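Local coordinates for UPF0249 protein EF_3048 (Enterococcus faecalis, PDB 2I5I), which probably removes acetyl groups from acetylated carbohydrates during oligosaccharide breakdown, as a magnesium-dependent homodimeric hydrolase of the YdjC family, at residues A[107-110]-A[111-114]; A[169-172]-A[173-176]. All coordinates share one frame; numbering follows the deposited sequence.

Contact 1 (A[107-110]-A[111-114])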
loop_
_atom_site.group_PDB
_atom_site.type_symbol
_atom_site.label_atom_id
_atom_site.label_comp_id
_atom_site.label_asym_id
_atom_site.label_seq_id
_atom_site.Cartn_x
_atom_site.Cartn_y
_atom_site.Cartn_z
ATOM N N TYR A 107 -24.963 -13.151 -26.522
ATOM C CA TYR A 107 -24.768 -11.708 -26.414
ATOM C C TYR A 107 -25.015 -11.185 -24.994
ATOM O O TYR A 107 -24.212 -10.533 -24.433
ATOM C CB TYR A 107 -25.651 -10.941 -27.404
ATOM C CG TYR A 107 -25.435 -9.442 -27.437
ATOM C CD1 TYR A 107 -26.127 -8.613 -26.616
ATOM C CD2 TYR A 107 -24.563 -8.875 -28.321
ATOM C CE1 TYR A 107 -25.929 -7.275 -26.638
ATOM C CE2 TYR A 107 -24.375 -7.553 -28.372
ATOM C CZ TYR A 107 -25.048 -6.743 -27.524
ATOM O OH TYR A 107 -24.862 -5.403 -27.588
ATOM N N ASN A 108 -26.151 -11.510 -24.437
ATOM C CA ASN A 108 -26.547 -11.026 -23.122
ATOM C C ASN A 108 -25.585 -11.517 -22.043
ATOM O O ASN A 108 -25.179 -10.778 -21.152
ATOM C CB ASN A 108 -27.971 -11.455 -22.774
ATOM C CG ASN A 108 -28.984 -10.818 -23.715
ATOM O OD1 ASN A 108 -28.754 -9.693 -24.179
ATOM N ND2 ASN A 108 -30.081 -11.506 -24.000
ATOM N N GLU A 109 -25.259 -12.803 -22.146
ATOM C CA GLU A 109 -24.354 -13.367 -21.136
ATOM C C GLU A 109 -22.970 -12.735 -21.238
ATOM O O GLU A 109 -22.372 -12.365 -20.216
ATOM C CB GLU A 109 -24.281 -14.890 -21.281
ATOM C CG GLU A 109 -23.169 -15.533 -20.459
ATOM C CD GLU A 109 -23.319 -15.356 -18.966
ATOM O OE1 GLU A 109 -24.447 -15.107 -18.494
ATOM O OE2 GLU A 109 -22.303 -15.517 -18.242
ATOM N N TRP A 110 -22.434 -12.599 -22.453
ATOM C CA TRP A 110 -21.097 -11.991 -22.558
ATOM C C TRP A 110 -21.125 -10.540 -22.128
ATOM O O TRP A 110 -20.199 -10.017 -21.493
ATOM C CB TRP A 110 -20.567 -12.201 -23.978
ATOM C CG TRP A 110 -20.023 -13.583 -24.205
ATOM C CD1 TRP A 110 -19.890 -14.611 -23.310
ATOM C CD2 TRP A 110 -19.521 -14.075 -25.455
ATOM N NE1 TRP A 110 -19.337 -15.704 -23.943
ATOM C CE2 TRP A 110 -19.101 -15.410 -25.259
ATOM C CE3 TRP A 110 -19.395 -13.511 -26.721
ATOM C CZ2 TRP A 110 -18.564 -16.164 -26.302
ATOM C CZ3 TRP A 110 -18.861 -14.270 -27.751
ATOM C CH2 TRP A 110 -18.449 -15.589 -27.549
ATOM N N ASP A 111 -22.215 -9.831 -22.444
ATOM C CA ASP A 111 -22.360 -8.458 -21.974
ATOM C C ASP A 111 -22.319 -8.455 -20.448
ATOM O O ASP A 111 -21.652 -7.647 -19.802
ATOM C CB ASP A 111 -23.663 -7.886 -22.508
ATOM C CG ASP A 111 -24.032 -6.503 -22.014
ATOM O OD1 ASP A 111 -23.383 -5.507 -22.423
ATOM O OD2 ASP A 111 -24.983 -6.395 -21.218
ATOM N N ALA A 112 -23.044 -9.376 -19.841
ATOM C CA ALA A 112 -23.042 -9.553 -18.392
ATOM C C ALA A 112 -21.636 -9.846 -17.869
ATOM O O ALA A 112 -21.258 -9.372 -16.796
ATOM C CB ALA A 112 -23.991 -10.685 -18.041
ATOM N N GLN A 113 -20.852 -10.620 -18.619
ATOM C CA GLN A 113 -19.504 -10.959 -18.167
ATOM C C GLN A 113 -18.610 -9.739 -18.172
ATOM O O GLN A 113 -17.687 -9.562 -17.382
ATOM C CB GLN A 113 -18.901 -12.070 -19.039
ATOM C CG GLN A 113 -19.457 -13.437 -18.622
ATOM C CD GLN A 113 -19.021 -14.565 -19.537
ATOM O OE1 GLN A 113 -17.920 -14.611 -20.098
ATOM N NE2 GLN A 113 -19.899 -15.552 -19.708
ATOM N N ILE A 114 -18.895 -8.835 -19.106
ATOM C CA ILE A 114 -18.065 -7.633 -19.201
ATOM C C ILE A 114 -18.410 -6.707 -18.059
ATOM O O ILE A 114 -17.522 -6.158 -17.411
ATOM C CB ILE A 114 -18.236 -6.933 -20.562
ATOM C CG1 ILE A 114 -17.611 -7.739 -21.695
ATOM C CG2 ILE A 114 -17.713 -5.511 -20.499
ATOM C CD1 ILE A 114 -18.010 -7.279 -23.085
#

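Contact 2 (A[169-172]-A[173-176])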
loop_
_atom_site.group_PDB
_atom_site.type_symbol
_atom_site.label_atom_id
_atom_site.label_comp_id
_atom_site.label_asym_id
_atom_site.label_seq_id
_atom_site.Cartn_x
_atom_site.Cartn_y
_atom_site.Cartn_z
ATOM N N GLU A 169 -11.613 -10.227 -41.972
ATOM C CA GLU A 169 -12.245 -9.165 -42.785
ATOM C C GLU A 169 -13.466 -8.588 -42.074
ATOM O O GLU A 169 -14.002 -7.544 -42.461
ATOM C CB GLU A 169 -12.577 -9.628 -44.186
ATOM C CG GLU A 169 -13.188 -10.983 -44.454
ATOM C CD GLU A 169 -12.895 -11.422 -45.871
ATOM O OE1 GLU A 169 -11.722 -11.328 -46.289
ATOM O OE2 GLU A 169 -13.834 -11.863 -46.570
ATOM N N LEU A 170 -13.978 -9.256 -41.051
ATOM C CA LEU A 170 -15.128 -8.814 -40.314
ATOM C C LEU A 170 -14.812 -7.829 -39.198
ATOM O O LEU A 170 -15.747 -7.236 -38.661
ATOM C CB LEU A 170 -15.853 -9.986 -39.632
ATOM C CG LEU A 170 -15.951 -11.251 -40.504
ATOM C CD1 LEU A 170 -16.606 -12.378 -39.732
ATOM C CD2 LEU A 170 -16.681 -10.915 -41.798
ATOM N N TYR A 171 -13.528 -7.708 -38.867
ATOM C CA TYR A 171 -13.186 -6.874 -37.713
ATOM C C TYR A 171 -13.396 -5.389 -37.977
ATOM O O TYR A 171 -14.009 -4.692 -37.170
ATOM C CB TYR A 171 -11.721 -7.117 -37.301
ATOM C CG TYR A 171 -11.527 -8.339 -36.414
ATOM C CD1 TYR A 171 -11.801 -9.611 -36.890
ATOM C CD2 TYR A 171 -11.076 -8.190 -35.105
ATOM C CE1 TYR A 171 -11.632 -10.726 -36.090
ATOM C CE2 TYR A 171 -10.898 -9.298 -34.287
ATOM C CZ TYR A 171 -11.177 -10.549 -34.790
ATOM O OH TYR A 171 -11.016 -11.670 -34.021
ATOM N N GLN A 172 -12.856 -4.902 -39.092
ATOM C CA GLN A 172 -13.077 -3.520 -39.531
ATOM C C GLN A 172 -12.611 -2.489 -38.517
ATOM O O GLN A 172 -11.392 -2.298 -38.419
ATOM C CB GLN A 172 -14.567 -3.384 -39.892
ATOM C CG GLN A 172 -14.826 -4.113 -41.205
ATOM C CD GLN A 172 -16.259 -4.469 -41.506
ATOM O OE1 GLN A 172 -17.230 -3.922 -40.998
ATOM N NE2 GLN A 172 -16.394 -5.449 -42.404
ATOM N N ASP A 173 -13.523 -1.841 -37.819
ATOM C CA ASP A 173 -13.230 -0.838 -36.817
ATOM C C ASP A 173 -12.676 -1.442 -35.520
ATOM O O ASP A 173 -12.032 -0.718 -34.748
ATOM C CB ASP A 173 -14.480 -0.030 -36.481
ATOM C CG ASP A 173 -15.683 -0.854 -36.074
ATOM O OD1 ASP A 173 -15.778 -2.050 -36.399
ATOM O OD2 ASP A 173 -16.584 -0.292 -35.411
ATOM N N VAL A 174 -12.952 -2.711 -35.291
ATOM C CA VAL A 174 -12.452 -3.405 -34.098
ATOM C C VAL A 174 -10.996 -3.837 -34.262
ATOM O O VAL A 174 -10.605 -4.707 -35.036
ATOM C CB VAL A 174 -13.302 -4.630 -33.750
ATOM C CG1 VAL A 174 -12.740 -5.327 -32.512
ATOM C CG2 VAL A 174 -14.759 -4.267 -33.503
ATOM N N ARG A 175 -10.115 -3.211 -33.483
ATOM C CA ARG A 175 -8.686 -3.459 -33.577
ATOM C C ARG A 175 -8.260 -4.824 -33.060
ATOM O O ARG A 175 -8.893 -5.348 -32.135
ATOM C CB ARG A 175 -7.991 -2.333 -32.789
ATOM C CG ARG A 175 -8.135 -0.993 -33.504
ATOM C CD ARG A 175 -7.255 0.105 -32.958
ATOM N NE ARG A 175 -5.881 0.048 -33.450
ATOM C CZ ARG A 175 -4.883 0.763 -32.953
ATOM N NH1 ARG A 175 -5.100 1.594 -31.949
ATOM N NH2 ARG A 175 -3.687 0.610 -33.496
ATOM N N THR A 176 -7.205 -5.391 -33.645
ATOM C CA THR A 176 -6.813 -6.758 -33.316
ATOM C C THR A 176 -5.380 -6.980 -33.744
ATOM O O THR A 176 -4.890 -6.317 -34.676
ATOM C CB THR A 176 -7.754 -7.771 -33.995
ATOM O OG1 THR A 176 -7.468 -9.117 -33.615
ATOM C CG2 THR A 176 -7.549 -7.710 -35.519
HETATM O O HOH W 1 -9.181 -4.423 -37.304
#

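Contact 1 (A[107-110]-A[111-114])
Glu109 and Gln113, one helical turn apart on helix 103-117, meet through a nearly straight hydrogen bond: Gln113 NE2 lies 2.8 Å from Glu109 OE2, with an N-H...O angle of 173°. The acceptor uses its anti lone pair and lies almost in the amide plane, although carboxylate and amide planes stand 62° apart. A bend at chi2 (63°) curls the glutamate chain back over the turn, and Ile75 N and Leu76 N bind its two oxygens. Gln113 NE2 also sits at the edge of the Trp110 indole, 3.7 Å from Trp110 CD1, while Thr66 N donates to Gln113 OE1. Glutamine suits this place because its amide gives and accepts at once.

This side is tightly packed, Trp110 lying against Leu65, Leu67 and Leu147. Asp111 is buried too: OD1 meets Lys150 and Tyr151, OD2 meets Lys6 and Asn4 of the second subunit. Tyr107 and Asn108, just before Glu109 in the chain, are partly exposed; their carbonyl oxygens accept the helix bonds from Asp111 N (2.9 Å to Tyr107 O) and Ala112 N, and the Tyr107 ring still rests on Leu147.

Both buried carboxylates meet donors: two backbone N-H groups and an amide would probably stabilise Glu109 as a carboxylate, and two lysines, one from the second subunit, Asp111.

Contact 2 (A[169-172]-A[173-176])
Tyr171 and Val174 are the first and last residues of a tight turn, closed by Val174 N donating to Tyr171 O at 2.9 Å. The N-H points well at the oxygen, but the donor stands above the carbonyl plane, 49° out of it. Beside that bond the side chains touch, Tyr171 CD2 to Val174 CG1 at 4.2 Å, and Val174 O comes to the edge of the phenol ring, 3.5 Å from Tyr171 CD2.

Thr176 then crosses the same ring margin at about a right angle: its OG1 is 3.5 Å from Tyr171 CE2, and its CG2 is 3.6 Å from Tyr171 CD2. With OG1 anti to the backbone N, the methyl comes to the CD2-CE2 margin of the ring, off to one side of its centre, while the hydroxyl bonds to Leu155 O. A beta-branched residue with one polar arm serves both needs. The tyrosine hydroxyl, in turn, bonds to Arg156 O and Ala158 N, which fix the far end of the ring.

Farther out, a water donates to Val174 O at 2.7 Å and, at a longer 3.3 Å, to Gln172 O. Gln172 NE2 folds back to Glu169 O, while Asp173 OD1 forms a salt bridge with Arg149 of helix 138-151. Val174 packs on Leu145 and Ala148 of that helix, so a compact apolar side chain fits there.

A positive phi with a strongly negative psi (-106°) at Gln172, followed by Asp173 near the helical region, makes this a type II' beta turn, here within the loop that leads from helix 138-151 to strand 179-181.

Contact 1 is a buried stretch of one regular helix, whereas contact 2 is a partly buried loop turn; their centres lie 20 Å apart and their nearest atoms about 10 Å. Both lean on helix 138-151, contact 1 through Leu147 and Lys150, contact 2 through Leu145, Ala148 and Arg149. The chemistry follows the setting. Repeated backbone bonds and engaged buried polar groups mark 107-114, which also reaches the second subunit; the side chain of Gln113 is about 7 Å from that of His130, a predicted magnesium ligand. Away from that predicted site, 169-176 has one turn bond and a bridging water, and relies on polar ties to neighbouring elements, such as Asp173 to Arg149.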